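Local structure of NAD(P)H dehydrogenase (quinone) (Mycobacterium tuberculosis, 1XDI) at residues A[114-120]-A[130-135]; A[228-233]-A[358-362]. The protein reduces quinones to quinols with NADH or NADPH, using one bound FAD per subunit of a homotetrameric flavoprotein. All coordinates share one frame; numbering follows the deposited sequence.

Contact 1. Residues A[114-120]-A[130-135]. With FAD (flavin-adenine dinucleotide), chain C.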
ATOM      1  N   ALA A 114     -30.630 -32.805   2.134  1.00  2.44           N
ATOM      2  CA  ALA A 114     -31.283 -32.554   3.425  1.00  2.71           C
ATOM      3  C   ALA A 114     -31.144 -33.779   4.326  1.00  3.43           C
ATOM      4  O   ALA A 114     -31.728 -34.835   4.041  1.00  3.10           O
ATOM      5  CB  ALA A 114     -32.779 -32.210   3.196  1.00  1.38           C
ATOM      6  N   GLY A 115     -30.393 -33.631   5.418  1.00  4.23           N
ATOM      7  CA  GLY A 115     -30.165 -34.737   6.320  1.00  5.80           C
ATOM      8  C   GLY A 115     -29.086 -34.416   7.318  1.00  8.84           C
ATOM      9  O   GLY A 115     -28.552 -33.327   7.351  1.00 10.50           O
ATOM     10  N   ARG A 116     -28.760 -35.376   8.158  1.00 11.51           N
ATOM     11  CA  ARG A 116     -27.759 -35.180   9.185  1.00 13.67           C
ATOM     12  C   ARG A 116     -26.588 -36.046   8.693  1.00 15.78           C
ATOM     13  O   ARG A 116     -26.780 -37.224   8.301  1.00 16.64           O
ATOM     14  CB  ARG A 116     -28.313 -35.683  10.515  1.00 15.89           C
ATOM     15  CG  ARG A 116     -27.543 -35.245  11.746  1.00 20.01           C
ATOM     16  CD  ARG A 116     -27.714 -36.205  12.915  1.00 23.81           C
ATOM     17  NE  ARG A 116     -26.720 -37.299  12.829  1.00 28.33           N
ATOM     18  CZ  ARG A 116     -26.989 -38.621  12.745  1.00 29.42           C
ATOM     19  NH1 ARG A 116     -28.245 -39.089  12.732  1.00 27.72           N
ATOM     20  NH2 ARG A 116     -25.978 -39.489  12.668  1.00 29.90           N
ATOM     21  N   GLY A 117     -25.386 -35.469   8.667  1.00 14.69           N
ATOM     22  CA  GLY A 117     -24.258 -36.219   8.187  1.00 14.44           C
ATOM     23  C   GLY A 117     -23.304 -36.635   9.287  1.00 15.86           C
ATOM     24  O   GLY A 117     -23.228 -35.995  10.345  1.00 14.67           O
ATOM     25  N   GLU A 118     -22.565 -37.718   9.054  1.00 16.19           N
ATOM     26  CA  GLU A 118     -21.594 -38.146  10.034  1.00 16.69           C
ATOM     27  C   GLU A 118     -20.452 -38.889   9.344  1.00 16.83           C
ATOM     28  O   GLU A 118     -20.639 -39.451   8.265  1.00 16.93           O
ATOM     29  CB  GLU A 118     -22.297 -38.989  11.086  1.00 17.28           C
ATOM     30  CG  GLU A 118     -21.795 -40.372  11.243  1.00 21.03           C
ATOM     31  CD  GLU A 118     -22.827 -41.285  11.857  1.00 22.40           C
ATOM     32  OE1 GLU A 118     -23.900 -41.459  11.244  1.00 21.88           O
ATOM     33  OE2 GLU A 118     -22.555 -41.829  12.950  1.00 25.11           O
ATOM     34  N   LEU A 119     -19.265 -38.833   9.959  1.00 16.38           N
ATOM     35  CA  LEU A 119     -18.051 -39.505   9.484  1.00 15.46           C
ATOM     36  C   LEU A 119     -18.097 -40.992   9.805  1.00 16.07           C
ATOM     37  O   LEU A 119     -18.384 -41.356  10.952  1.00 16.28           O
ATOM     38  CB  LEU A 119     -16.818 -38.920  10.175  1.00 11.71           C
ATOM     39  CG  LEU A 119     -16.153 -37.748   9.503  1.00 11.52           C
ATOM     40  CD1 LEU A 119     -15.676 -36.836  10.558  1.00 11.98           C
ATOM     41  CD2 LEU A 119     -15.025 -38.218   8.645  1.00  8.51           C
ATOM     42  N   ILE A 120     -17.834 -41.857   8.818  1.00 16.44           N
ATOM     43  CA  ILE A 120     -17.831 -43.290   9.099  1.00 16.06           C
ATOM     44  C   ILE A 120     -16.556 -44.016   8.675  1.00 16.57           C
ATOM     45  O   ILE A 120     -16.593 -45.227   8.454  1.00 18.71           O
ATOM     46  CB  ILE A 120     -19.017 -44.023   8.455  1.00 15.23           C
ATOM     47  CG1 ILE A 120     -18.930 -43.940   6.934  1.00 15.63           C
ATOM     48  CG2 ILE A 120     -20.328 -43.447   8.935  1.00 14.62           C
ATOM     49  CD1 ILE A 120     -20.133 -44.661   6.207  1.00 14.80           C
ATOM     50  N   ARG A 130     -14.971 -40.660   4.492  1.00 20.38           N
ATOM     51  CA  ARG A 130     -16.257 -41.194   4.144  1.00 19.51           C
ATOM     52  C   ARG A 130     -17.329 -40.653   5.093  1.00 18.68           C
ATOM     53  O   ARG A 130     -17.218 -40.738   6.322  1.00 17.84           O
ATOM     54  CB  ARG A 130     -16.188 -42.716   4.201  1.00 22.58           C
ATOM     55  CG  ARG A 130     -16.904 -43.376   3.053  1.00 25.62           C
ATOM     56  CD  ARG A 130     -16.966 -44.891   3.126  1.00 28.71           C
ATOM     57  NE  ARG A 130     -18.224 -45.236   2.473  1.00 33.08           N
ATOM     58  CZ  ARG A 130     -18.326 -45.749   1.247  1.00 36.51           C
ATOM     59  NH1 ARG A 130     -17.217 -46.018   0.544  1.00 38.21           N
ATOM     60  NH2 ARG A 130     -19.536 -45.900   0.684  1.00 35.52           N
ATOM     61  N   ILE A 131     -18.380 -40.093   4.506  1.00 17.30           N
ATOM     62  CA  ILE A 131     -19.473 -39.506   5.271  1.00 15.18           C
ATOM     63  C   ILE A 131     -20.806 -40.156   4.983  1.00 16.10           C
ATOM     64  O   ILE A 131     -21.027 -40.621   3.873  1.00 16.15           O
ATOM     65  CB  ILE A 131     -19.546 -38.042   4.987  1.00 12.21           C
ATOM     66  CG1 ILE A 131     -18.291 -37.399   5.590  1.00 11.91           C
ATOM     67  CG2 ILE A 131     -20.863 -37.479   5.487  1.00 11.86           C
ATOM     68  CD1 ILE A 131     -17.955 -36.053   5.004  1.00 12.53           C
ATOM     69  N   LYS A 132     -21.686 -40.206   5.989  1.00 16.66           N
ATOM     70  CA  LYS A 132     -23.008 -40.820   5.840  1.00 17.25           C
ATOM     71  C   LYS A 132     -24.069 -39.789   6.095  1.00 16.99           C
ATOM     72  O   LYS A 132     -23.988 -39.079   7.092  1.00 18.46           O
ATOM     73  CB  LYS A 132     -23.176 -41.972   6.845  1.00 18.53           C
ATOM     74  CG  LYS A 132     -24.626 -42.397   7.074  1.00 19.16           C
ATOM     75  CD  LYS A 132     -24.737 -43.755   7.744  1.00 19.86           C
ATOM     76  CE  LYS A 132     -24.494 -43.704   9.254  1.00 21.96           C
ATOM     77  NZ  LYS A 132     -24.512 -45.077   9.855  1.00 22.03           N
ATOM     78  N   ALA A 133     -25.067 -39.691   5.225  1.00 16.03           N
ATOM     79  CA  ALA A 133     -26.128 -38.695   5.451  1.00 16.30           C
ATOM     80  C   ALA A 133     -27.363 -39.443   5.851  1.00 16.07           C
ATOM     81  O   ALA A 133     -27.720 -40.404   5.205  1.00 15.04           O
ATOM     82  CB  ALA A 133     -26.400 -37.887   4.175  1.00 14.48           C
ATOM     83  N   THR A 134     -28.009 -39.040   6.927  1.00 17.28           N
ATOM     84  CA  THR A 134     -29.225 -39.746   7.301  1.00 18.25           C
ATOM     85  C   THR A 134     -30.357 -38.797   7.137  1.00 19.79           C
ATOM     86  O   THR A 134     -30.367 -37.719   7.720  1.00 19.64           O
ATOM     87  CB  THR A 134     -29.274 -40.200   8.743  1.00 17.74           C
ATOM     88  OG1 THR A 134     -28.220 -41.128   9.025  1.00 17.70           O
ATOM     89  CG2 THR A 134     -30.572 -40.875   8.961  1.00 17.13           C
ATOM     90  N   ALA A 135     -31.323 -39.212   6.336  1.00 22.03           N
ATOM     91  CA  ALA A 135     -32.497 -38.392   6.052  1.00 24.14           C
ATOM     92  C   ALA A 135     -33.490 -38.422   7.210  1.00 25.42           C
ATOM     93  O   ALA A 135     -33.335 -39.209   8.131  1.00 24.94           O
ATOM     94  CB  ALA A 135     -33.156 -38.906   4.806  1.00 23.71           C
TER
HETATM   95  PA  FAD C 999     -25.394 -22.371  11.888  1.00 10.91           P
HETATM   96  O1A FAD C 999     -25.831 -22.506  13.342  1.00 12.95           O
HETATM   97  O2A FAD C 999     -25.869 -21.120  11.151  1.00  8.28           O
HETATM   98  O5B FAD C 999     -25.919 -23.629  11.205  1.00 10.84           O
HETATM   99  C5B FAD C 999     -25.251 -24.884  11.055  1.00 10.03           C
HETATM  100  C4B FAD C 999     -26.382 -25.684  10.445  1.00  9.05           C
HETATM  101  O4B FAD C 999     -25.991 -26.995  10.129  1.00  8.22           O
HETATM  102  C3B FAD C 999     -27.747 -25.860  11.302  1.00  8.19           C
HETATM  103  O3B FAD C 999     -28.762 -24.908  10.978  1.00  3.90           O
HETATM  104  C2B FAD C 999     -28.175 -27.233  11.082  1.00 10.30           C
HETATM  105  O2B FAD C 999     -29.296 -27.481  10.230  1.00 12.96           O
HETATM  106  C1B FAD C 999     -26.987 -27.946  10.486  1.00 10.01           C
HETATM  107  N9A FAD C 999     -26.457 -29.046  11.188  1.00  7.28           N
HETATM  108  C8A FAD C 999     -26.152 -29.288  12.512  1.00  8.87           C
HETATM  109  N7A FAD C 999     -25.683 -30.490  12.733  1.00  8.41           N
HETATM  110  C5A FAD C 999     -25.675 -31.078  11.502  1.00  8.16           C
HETATM  111  C6A FAD C 999     -25.305 -32.347  11.025  1.00  6.99           C
HETATM  112  N6A FAD C 999     -24.843 -33.295  11.813  1.00  5.33           N
HETATM  113  N1A FAD C 999     -25.438 -32.598   9.675  1.00  5.89           N
HETATM  114  C2A FAD C 999     -25.904 -31.667   8.826  1.00  5.45           C
HETATM  115  N3A FAD C 999     -26.289 -30.392   9.213  1.00  7.49           N
HETATM  116  C4A FAD C 999     -26.118 -30.239  10.628  1.00  7.96           C
HETATM  117  N1  FAD C 999     -24.081 -13.224  14.031  1.00  5.54           N
HETATM  118  C2  FAD C 999     -23.833 -12.089  13.309  1.00  6.11           C
HETATM  119  O2  FAD C 999     -22.842 -11.999  12.560  1.00  9.84           O
HETATM  120  N3  FAD C 999     -24.704 -11.029  13.419  1.00  3.02           N
HETATM  121  C4  FAD C 999     -25.832 -10.994  14.191  1.00  1.67           C
HETATM  122  O4  FAD C 999     -26.531  -9.981  14.196  1.00  2.12           O
HETATM  123  C4X FAD C 999     -26.067 -12.099  14.894  1.00  3.89           C
HETATM  124  N5  FAD C 999     -27.242 -12.086  15.698  1.00  5.44           N
HETATM  125  C5X FAD C 999     -27.498 -13.265  16.445  1.00  5.92           C
HETATM  126  C6  FAD C 999     -28.652 -13.352  17.254  1.00  6.94           C
HETATM  127  C7  FAD C 999     -28.959 -14.503  18.027  1.00  7.15           C
HETATM  128  C7M FAD C 999     -30.246 -14.543  18.887  1.00  7.14           C
HETATM  129  C8  FAD C 999     -28.045 -15.596  17.983  1.00  5.29           C
HETATM  130  C8M FAD C 999     -28.260 -16.870  18.784  1.00  5.84           C
HETATM  131  C9  FAD C 999     -26.929 -15.554  17.198  1.00  4.69           C
HETATM  132  C9A FAD C 999     -26.627 -14.447  16.413  1.00  4.23           C
HETATM  133  N10 FAD C 999     -25.445 -14.342  15.534  1.00  4.19           N
HETATM  134  C10 FAD C 999     -25.188 -13.217  14.803  1.00  4.98           C
HETATM  135  C1' FAD C 999     -24.621 -15.488  15.465  1.00  2.93           C
HETATM  136  C2' FAD C 999     -24.651 -16.224  14.158  1.00  3.17           C
HETATM  137  O2' FAD C 999     -26.044 -16.578  13.849  1.00  1.51           O
HETATM  138  C3' FAD C 999     -23.821 -17.478  14.179  1.00  4.07           C
HETATM  139  O3' FAD C 999     -22.472 -17.107  14.297  1.00  2.64           O
HETATM  140  C4' FAD C 999     -23.866 -18.305  12.910  1.00  5.47           C
HETATM  141  O4' FAD C 999     -25.288 -18.704  12.860  1.00  9.05           O
HETATM  142  C5' FAD C 999     -23.171 -19.577  12.898  1.00  5.80           C
HETATM  143  O5' FAD C 999     -23.251 -20.130  11.592  1.00  8.14           O
HETATM  144  P   FAD C 999     -22.771 -21.568  11.222  1.00  6.72           P
HETATM  145  O1P FAD C 999     -22.926 -21.645   9.816  1.00  7.89           O
HETATM  146  O2P FAD C 999     -21.452 -21.935  11.782  1.00  8.26           O
HETATM  147  O3P FAD C 999     -23.831 -22.405  11.967  1.00  8.64           O
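E118 and K132 face each other across a beta hairpin, their side chains side by side and pointing the same way. The hairpin pairs strand 116-119 with strand 129-134, and strand 140-145 completes a three-stranded antiparallel sheet beside the parallel sheet of the FAD-binding domain. E118 OE1 is the charge in the middle. E118 OE1 forms a salt bridge to R116 NH2 at 3.2 Å, two residues back on its own strand. Across the hairpin E118 OE1 makes a longer, weaker one to K132 NZ, at 3.9 Å. The E118 carboxylate carbon lies at the edge of the R116 guanidinium, in its plane; R116 CG stands anti to the backbone N (chi1 -165°), beside the adenine amino group of the FAD, and the bend at chi3 turns the guanidinium toward E118 OE1. Next along, I120 crosses K132 at about a right angle, with I120 CG2 3.8 Å from K132 CB. The R130 guanidinium has I120 CD1 at its edge and forms salt bridges to E144 and E142 of strand 140-145.

The other face carries L119, I131 and A133. I131 packs on V6, L8 and I34 and A133 on I34, which lays the hairpin against strands 3-8 and 29-35 of the parallel sheet. R116 with T134 and E118 with K132 are hydrogen-bonded pairs; I120 N continues the pattern to R130 O at 2.8 Å. G117 and A133 form a non-hydrogen-bonded pair, so the N and O of G117 turn outward from the partner strand, to the cofactor. FAD N6A gives a weak bond of 3.5 Å to G117 O. G117 N donates to FAD N1A at 3.0 Å, nearly straight with an N-H...N angle of 169°.

Contact 2. Residues A[228-233]-A[358-362]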
ATOM      1  N   VAL A 228     -23.878   4.900  26.805  1.00  7.01           N
ATOM      2  CA  VAL A 228     -24.951   5.349  25.930  1.00  7.05           C
ATOM      3  C   VAL A 228     -26.123   4.384  26.099  1.00  8.22           C
ATOM      4  O   VAL A 228     -27.269   4.799  26.206  1.00  6.79           O
ATOM      5  CB  VAL A 228     -24.522   5.364  24.390  1.00  6.97           C
ATOM      6  CG1 VAL A 228     -25.733   5.634  23.505  1.00  5.26           C
ATOM      7  CG2 VAL A 228     -23.493   6.424  24.111  1.00  4.66           C
ATOM      8  N   LEU A 229     -25.843   3.085  26.138  1.00 10.50           N
ATOM      9  CA  LEU A 229     -26.943   2.163  26.237  1.00 12.81           C
ATOM     10  C   LEU A 229     -27.520   2.029  27.630  1.00 13.35           C
ATOM     11  O   LEU A 229     -28.746   1.947  27.774  1.00 10.96           O
ATOM     12  CB  LEU A 229     -26.557   0.821  25.609  1.00 15.75           C
ATOM     13  CG  LEU A 229     -27.221   0.767  24.205  1.00 17.45           C
ATOM     14  CD1 LEU A 229     -26.523  -0.278  23.364  1.00 19.85           C
ATOM     15  CD2 LEU A 229     -28.735   0.429  24.291  1.00 16.25           C
ATOM     16  N   GLU A 230     -26.652   2.018  28.645  1.00 14.42           N
ATOM     17  CA  GLU A 230     -27.090   1.976  30.049  1.00 15.72           C
ATOM     18  C   GLU A 230     -28.066   3.148  30.303  1.00 15.53           C
ATOM     19  O   GLU A 230     -29.202   2.921  30.765  1.00 14.96           O
ATOM     20  CB  GLU A 230     -25.887   2.105  30.998  1.00 17.91           C
ATOM     21  CG  GLU A 230     -26.139   1.891  32.506  1.00 19.61           C
ATOM     22  CD  GLU A 230     -24.810   1.852  33.295  1.00 21.80           C
ATOM     23  OE1 GLU A 230     -24.013   2.799  33.084  1.00 22.52           O
ATOM     24  OE2 GLU A 230     -24.569   0.902  34.101  1.00 20.93           O
ATOM     25  N   GLU A 231     -27.643   4.382  30.004  1.00 13.85           N
ATOM     26  CA  GLU A 231     -28.540   5.523  30.185  1.00 14.51           C
ATOM     27  C   GLU A 231     -29.858   5.314  29.444  1.00 14.36           C
ATOM     28  O   GLU A 231     -30.921   5.682  29.946  1.00 13.99           O
ATOM     29  CB  GLU A 231     -27.927   6.803  29.645  1.00 15.68           C
ATOM     30  CG  GLU A 231     -26.830   7.389  30.497  1.00 17.84           C
ATOM     31  CD  GLU A 231     -27.298   7.836  31.864  1.00 18.90           C
ATOM     32  OE1 GLU A 231     -28.469   8.306  31.991  1.00 20.97           O
ATOM     33  OE2 GLU A 231     -26.469   7.736  32.793  1.00 17.44           O
ATOM     34  N   SER A 232     -29.781   4.733  28.244  1.00 14.22           N
ATOM     35  CA  SER A 232     -30.962   4.500  27.429  1.00 13.01           C
ATOM     36  C   SER A 232     -31.932   3.507  28.059  1.00 12.42           C
ATOM     37  O   SER A 232     -33.094   3.841  28.242  1.00 10.40           O
ATOM     38  CB  SER A 232     -30.563   4.042  26.026  1.00 14.04           C
ATOM     39  OG  SER A 232     -31.709   3.871  25.176  1.00 15.33           O
ATOM     40  N   PHE A 233     -31.487   2.300  28.399  1.00 11.34           N
ATOM     41  CA  PHE A 233     -32.415   1.349  29.022  1.00 10.65           C
ATOM     42  C   PHE A 233     -33.030   1.950  30.291  1.00 11.47           C
ATOM     43  O   PHE A 233     -34.223   1.779  30.542  1.00 10.58           O
ATOM     44  CB  PHE A 233     -31.733   0.039  29.447  1.00  9.32           C
ATOM     45  CG  PHE A 233     -31.277  -0.800  28.326  1.00  7.88           C
ATOM     46  CD1 PHE A 233     -32.077  -1.025  27.241  1.00  9.30           C
ATOM     47  CD2 PHE A 233     -30.057  -1.396  28.363  1.00  7.21           C
ATOM     48  CE1 PHE A 233     -31.646  -1.845  26.194  1.00 10.20           C
ATOM     49  CE2 PHE A 233     -29.640  -2.202  27.322  1.00  9.30           C
ATOM     50  CZ  PHE A 233     -30.431  -2.431  26.245  1.00  7.18           C
ATOM     51  N   THR A 358     -28.933  -2.739  19.008  1.00  7.08           N
ATOM     52  CA  THR A 358     -29.815  -1.996  19.924  1.00  8.90           C
ATOM     53  C   THR A 358     -30.247  -0.733  19.210  1.00 11.33           C
ATOM     54  O   THR A 358     -30.031  -0.598  18.002  1.00 11.28           O
ATOM     55  CB  THR A 358     -29.033  -1.550  21.144  1.00  8.29           C
ATOM     56  OG1 THR A 358     -27.645  -1.601  20.818  1.00  6.58           O
ATOM     57  CG2 THR A 358     -29.271  -2.446  22.326  1.00  8.55           C
ATOM     58  N   ARG A 359     -30.904   0.179  19.922  1.00 12.92           N
ATOM     59  CA  ARG A 359     -31.202   1.465  19.295  1.00 15.24           C
ATOM     60  C   ARG A 359     -30.671   2.448  20.326  1.00 15.46           C
ATOM     61  O   ARG A 359     -31.155   2.527  21.467  1.00 15.96           O
ATOM     62  CB  ARG A 359     -32.693   1.687  18.977  1.00 17.80           C
ATOM     63  CG  ARG A 359     -33.028   1.420  17.455  1.00 24.46           C
ATOM     64  CD  ARG A 359     -34.368   0.635  17.164  1.00 28.42           C
ATOM     65  NE  ARG A 359     -34.490  -0.493  18.091  1.00 32.83           N
ATOM     66  CZ  ARG A 359     -35.629  -1.094  18.412  1.00 34.52           C
ATOM     67  NH1 ARG A 359     -36.757  -0.660  17.851  1.00 36.37           N
ATOM     68  NH2 ARG A 359     -35.643  -2.093  19.310  1.00 33.36           N
ATOM     69  N   PRO A 360     -29.546   3.106  19.988  1.00 14.45           N
ATOM     70  CA  PRO A 360     -28.774   2.976  18.744  1.00 12.73           C
ATOM     71  C   PRO A 360     -27.917   1.725  18.633  1.00 12.21           C
ATOM     72  O   PRO A 360     -27.738   0.987  19.597  1.00 11.01           O
ATOM     73  CB  PRO A 360     -27.881   4.200  18.772  1.00 12.95           C
ATOM     74  CG  PRO A 360     -27.667   4.413  20.277  1.00 12.06           C
ATOM     75  CD  PRO A 360     -29.062   4.258  20.775  1.00 13.88           C
ATOM     76  N   GLU A 361     -27.370   1.522  17.430  1.00 11.97           N
ATOM     77  CA  GLU A 361     -26.481   0.423  17.127  1.00  9.50           C
ATOM     78  C   GLU A 361     -25.074   0.760  17.674  1.00  9.81           C
ATOM     79  O   GLU A 361     -24.696   1.924  17.866  1.00  9.28           O
ATOM     80  CB  GLU A 361     -26.409   0.218  15.603  1.00  9.17           C
ATOM     81  CG  GLU A 361     -27.596  -0.531  14.958  1.00 10.26           C
ATOM     82  CD  GLU A 361     -27.480  -0.714  13.415  1.00 11.62           C
ATOM     83  OE1 GLU A 361     -26.353  -0.606  12.869  1.00 12.62           O
ATOM     84  OE2 GLU A 361     -28.515  -0.989  12.753  1.00 10.89           O
ATOM     85  N   ILE A 362     -24.302  -0.280  17.936  1.00 10.08           N
ATOM     86  CA  ILE A 362     -22.944  -0.131  18.376  1.00  9.49           C
ATOM     87  C   ILE A 362     -22.092  -1.110  17.581  1.00  8.31           C
ATOM     88  O   ILE A 362     -22.375  -2.299  17.561  1.00  7.67           O
ATOM     89  CB  ILE A 362     -22.831  -0.470  19.825  1.00 11.69           C
ATOM     90  CG1 ILE A 362     -23.972   0.212  20.562  1.00 11.96           C
ATOM     91  CG2 ILE A 362     -21.445  -0.050  20.357  1.00 12.77           C
ATOM     92  CD1 ILE A 362     -23.795   0.223  22.046  1.00 15.82           C
TER
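L229 leans out of its helix onto the segment 358-362, a turn that leads into strand 361-366, meeting T358 tip to tip and crossing over I362. Its CB already points at the turn. From there L229 CG comes 4.1 Å from I362 CD1, with T358 OG1 at much the same range, so the fork of the leucine sits between the threonine and the isoleucine. CD1, set anti to CA (chi2 161°), runs on between those two side chains and toward P360 O; the model brings it closer to I362 CD1 than two carbons can sit, so the placing of the two methyls there is doubtful. L229 CD2 branches to the other side, 3.5 Å from T358 CG2, and also lies 3.8 Å above one face of the F233 ring, offset toward the rim. F233 CZ in turn approaches T358 CG2, so the threonine methyl is shared by leucine and phenylalanine.

The helix, 223-235, is the connection in a beta-alpha-beta crossover between strands 208-211 and 239-241 of the second Rossmann-type sheet. The turn links strands 353-356 and 361-366 at the edge of the dimerisation domain's antiparallel sheet; the helix of the one domain packs on the turn of the other through mainly apolar side chains.

Within the turn, T358 OG1 donates to P360 O at 2.9 Å, tying its hydroxyl to the backbone while its methyl faces the helix. The peptide bond before P360 is cis. One helix position before L229, V228 puts CG1 anti to its own N (chi1 171°) and lays it 4.0 Å from P360 CG, both residues resting on V419 of strand 413-420.

From the N terminus, the chain first builds strands 3-8 and 29-35 of the FAD-binding sheet and then closes contact 1, a short hairpin loop with only nine residues between its segments. Contact 2 opens later, at helix 223-235, and closes a far longer loop of 124 residues at 358-362. The two are in series, neither nested nor crossed. Contact 1 is local, pairing two strands of a small antiparallel sheet beside the adenine end of the FAD; contact 2 joins the second Rossmann-type unit to the dimerisation domain. They lie on opposite sides of the chain's centre, their own centres about 44 Å apart, and do not touch.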